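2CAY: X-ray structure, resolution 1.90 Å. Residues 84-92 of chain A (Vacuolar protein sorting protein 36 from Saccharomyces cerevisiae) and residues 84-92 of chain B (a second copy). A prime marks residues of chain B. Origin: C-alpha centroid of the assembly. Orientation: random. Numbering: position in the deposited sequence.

Chain A 84-92: YVNYSSGFL
Chain B (84-92) YVNYSSGFL

Residues Tyr84 to Ser88 of each stretch are the end of a strand that begins earlier in the chain, with phi/psi -146/161 at Tyr84, -138/144 at Val85, -143/129 at Asn86, -89/131 at Tyr87 and -119/127 at Ser88. A turn follows: Ser89 bends the chain at -81/-3, Gly90 takes 91/32, and Phe91 and Leu92 follow at -68/-45 and -104/-13. At Gly90 a CB would be jammed against the carbonyl oxygen of Ser89, so the backbone itself calls for glycine. An exact two-fold axis relates the copies, and their end-to-end directions lie 165° apart, nearly antiparallel. The CA atoms of Tyr87 and Ser89′ are 6.5 Å apart, those of Asn86 and Phe91′ 7.0 Å, and symmetry repeats both pairs.

This spacing leaves room for water. Water 2 donates to Tyr87 O (2.9 Å) and accepts from Ser89′ N (2.8 Å). Water 1 accepts from Tyr87 N (2.9 Å), donates to Asn86 OD1 (3.2 Å) and hydrogen-bonds Ser89′ OG (3.0 Å). Waters 4 and 3 do the same in the symmetry-related half.

Serine, at chi1 68° (p), is short and polar: Ser89′ OG reaches water 1 and lies 3.1 Å from Tyr87 O. Tyr87 (t, chi2 83°), its CA-to-CB bond sideways, offers a ring edge to Ser89′, CD2 to CB 4.1 Å, while its hydroxyl is hydrogen-bonded elsewhere in the structure.

The CA-to-CB bond of Asn86 (t, chi2 60°) points toward the other stretch, and its amide oxygen accepts from water 1; that of Phe91′ (t, chi2 90°) does likewise, with the largest covered area of its stretch. Phe91′ CE1 lies 3.6 Å from Val85 O, at the ring edge, and CD1 3.6 Å from Asn86 OD1, so the ring touches backbone and side-chain oxygens. The CA-to-CB bond of Val85 (chi1 135°) points away; its carbonyl oxygen makes the contact. Tyr84 is m (chi2 -92°), Ser88 t, Leu92 m (chi2 t).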

# COMPACT_ATOMS: atom_id res chain seq x y z
N TYR A 84 -15.06 5.43 4.93
CA TYR A 84 -13.62 5.43 5.22
C TYR A 84 -12.90 6.24 4.15
O TYR A 84 -13.43 6.45 3.03
CB TYR A 84 -13.02 4.02 5.23
CG TYR A 84 -13.68 3.00 6.11
CD1 TYR A 84 -13.23 2.81 7.43
CD2 TYR A 84 -14.75 2.23 5.65
CE1 TYR A 84 -13.79 1.86 8.24
CE2 TYR A 84 -15.36 1.28 6.47
CZ TYR A 84 -14.86 1.09 7.75
OH TYR A 84 -15.41 0.14 8.58
N VAL A 85 -11.67 6.64 4.50
CA VAL A 85 -10.80 7.40 3.64
C VAL A 85 -9.38 6.84 3.78
O VAL A 85 -8.96 6.43 4.88
CB VAL A 85 -10.95 8.89 4.05
CG1 VAL A 85 -9.64 9.65 4.18
CG2 VAL A 85 -12.05 9.59 3.22
N ASN A 86 -8.63 6.81 2.68
CA ASN A 86 -7.24 6.33 2.75
C ASN A 86 -6.39 7.16 1.82
O ASN A 86 -6.74 7.33 0.65
CB ASN A 86 -7.11 4.84 2.39
CG ASN A 86 -5.64 4.35 2.34
OD1 ASN A 86 -4.90 4.41 3.32
ND2 ASN A 86 -5.21 3.88 1.18
N TYR A 87 -5.29 7.68 2.35
CA TYR A 87 -4.29 8.40 1.54
C TYR A 87 -3.24 7.46 0.95
O TYR A 87 -2.61 6.66 1.68
CB TYR A 87 -3.66 9.51 2.39
CG TYR A 87 -2.60 10.33 1.66
CD1 TYR A 87 -2.97 11.40 0.83
CD2 TYR A 87 -1.24 10.02 1.78
CE1 TYR A 87 -2.01 12.14 0.14
CE2 TYR A 87 -0.26 10.77 1.09
CZ TYR A 87 -0.67 11.84 0.29
OH TYR A 87 0.27 12.57 -0.39
N SER A 88 -2.98 7.59 -0.36
CA SER A 88 -1.92 6.83 -1.02
C SER A 88 -0.86 7.79 -1.62
O SER A 88 -1.20 8.72 -2.35
CB SER A 88 -2.57 5.91 -2.08
OG SER A 88 -1.60 5.35 -2.91
N SER A 89 0.41 7.60 -1.30
CA SER A 89 1.42 8.66 -1.52
C SER A 89 1.95 8.79 -2.93
O SER A 89 2.77 9.68 -3.20
CB SER A 89 2.60 8.55 -0.56
OG SER A 89 3.36 7.40 -0.86
N GLY A 90 1.53 7.92 -3.84
CA GLY A 90 1.90 8.13 -5.25
C GLY A 90 3.20 7.45 -5.68
O GLY A 90 3.90 8.00 -6.54
N PHE A 91 3.53 6.30 -5.08
CA PHE A 91 4.74 5.55 -5.51
C PHE A 91 4.62 4.96 -6.92
O PHE A 91 5.58 5.03 -7.71
CB PHE A 91 5.17 4.44 -4.53
CG PHE A 91 6.60 3.97 -4.75
CD1 PHE A 91 7.67 4.58 -4.08
CD2 PHE A 91 6.89 2.96 -5.68
CE1 PHE A 91 9.03 4.18 -4.31
CE2 PHE A 91 8.23 2.57 -5.92
CZ PHE A 91 9.30 3.18 -5.22
N LEU A 92 3.47 4.35 -7.19
CA LEU A 92 3.15 3.76 -8.50
C LEU A 92 2.19 4.63 -9.33
O LEU A 92 1.98 4.39 -10.53
CB LEU A 92 2.50 2.39 -8.28
CG LEU A 92 3.41 1.37 -7.58
CD1 LEU A 92 2.69 0.02 -7.42
CD2 LEU A 92 4.76 1.22 -8.30
N TYR B 84 16.13 3.84 -2.41
CA TYR B 84 14.74 4.29 -2.58
C TYR B 84 14.14 4.58 -1.21
O TYR B 84 14.64 4.09 -0.17
CB TYR B 84 13.85 3.24 -3.26
CG TYR B 84 14.33 2.68 -4.57
CD1 TYR B 84 13.93 3.27 -5.78
CD2 TYR B 84 15.19 1.58 -4.61
CE1 TYR B 84 14.32 2.76 -6.98
CE2 TYR B 84 15.63 1.06 -5.83
CZ TYR B 84 15.17 1.65 -7.01
OH TYR B 84 15.56 1.15 -8.23
N VAL B 85 13.05 5.36 -1.24
CA VAL B 85 12.31 5.75 -0.07
C VAL B 85 10.81 5.65 -0.39
O VAL B 85 10.38 5.94 -1.52
CB VAL B 85 12.79 7.18 0.31
CG1 VAL B 85 11.68 8.16 0.66
CG2 VAL B 85 13.97 7.11 1.32
N ASN B 86 10.01 5.24 0.59
CA ASN B 86 8.56 5.16 0.37
C ASN B 86 7.86 5.57 1.64
O ASN B 86 8.16 5.05 2.71
CB ASN B 86 8.10 3.76 -0.06
CG ASN B 86 6.55 3.63 -0.17
OD1 ASN B 86 5.91 4.33 -0.95
ND2 ASN B 86 5.98 2.74 0.62
N TYR B 87 6.92 6.51 1.51
CA TYR B 87 6.06 6.92 2.63
C TYR B 87 4.79 6.05 2.72
O TYR B 87 4.06 5.88 1.72
CB TYR B 87 5.72 8.41 2.48
CG TYR B 87 4.82 8.95 3.58
CD1 TYR B 87 5.35 9.36 4.81
CD2 TYR B 87 3.43 9.04 3.40
CE1 TYR B 87 4.53 9.84 5.83
CE2 TYR B 87 2.59 9.53 4.43
CZ TYR B 87 3.18 9.95 5.63
OH TYR B 87 2.37 10.42 6.64
N SER B 88 4.49 5.56 3.93
CA SER B 88 3.26 4.82 4.18
C SER B 88 2.40 5.55 5.25
O SER B 88 2.88 5.90 6.33
CB SER B 88 3.64 3.39 4.60
OG SER B 88 2.52 2.70 5.10
N SER B 89 1.13 5.82 4.94
CA SER B 89 0.36 6.81 5.73
C SER B 89 -0.21 6.33 7.04
O SER B 89 -0.84 7.12 7.76
CB SER B 89 -0.76 7.45 4.91
OG SER B 89 -1.76 6.49 4.64
N GLY B 90 -0.04 5.06 7.37
CA GLY B 90 -0.44 4.60 8.71
C GLY B 90 -1.87 4.10 8.82
O GLY B 90 -2.49 4.28 9.87
N PHE B 91 -2.41 3.50 7.75
CA PHE B 91 -3.77 2.91 7.81
C PHE B 91 -3.86 1.68 8.72
O PHE B 91 -4.82 1.55 9.50
CB PHE B 91 -4.36 2.56 6.43
CG PHE B 91 -5.87 2.35 6.47
CD1 PHE B 91 -6.75 3.43 6.26
CD2 PHE B 91 -6.43 1.10 6.78
CE1 PHE B 91 -8.17 3.26 6.33
CE2 PHE B 91 -7.83 0.94 6.88
CZ PHE B 91 -8.70 2.03 6.64
N LEU B 92 -2.87 0.79 8.59
CA LEU B 92 -2.77 -0.42 9.40
C LEU B 92 -1.69 -0.32 10.50
O LEU B 92 -1.61 -1.17 11.41
CB LEU B 92 -2.41 -1.61 8.50
CG LEU B 92 -3.48 -1.92 7.43
CD1 LEU B 92 -3.05 -3.13 6.57
CD2 LEU B 92 -4.86 -2.12 8.06
O HOH W 1 -4.63 7.02 5.11
O HOH W 2 -0.16 5.40 2.50
O HOH W 3 6.29 7.47 -1.17
O HOH W 4 1.44 5.75 0.53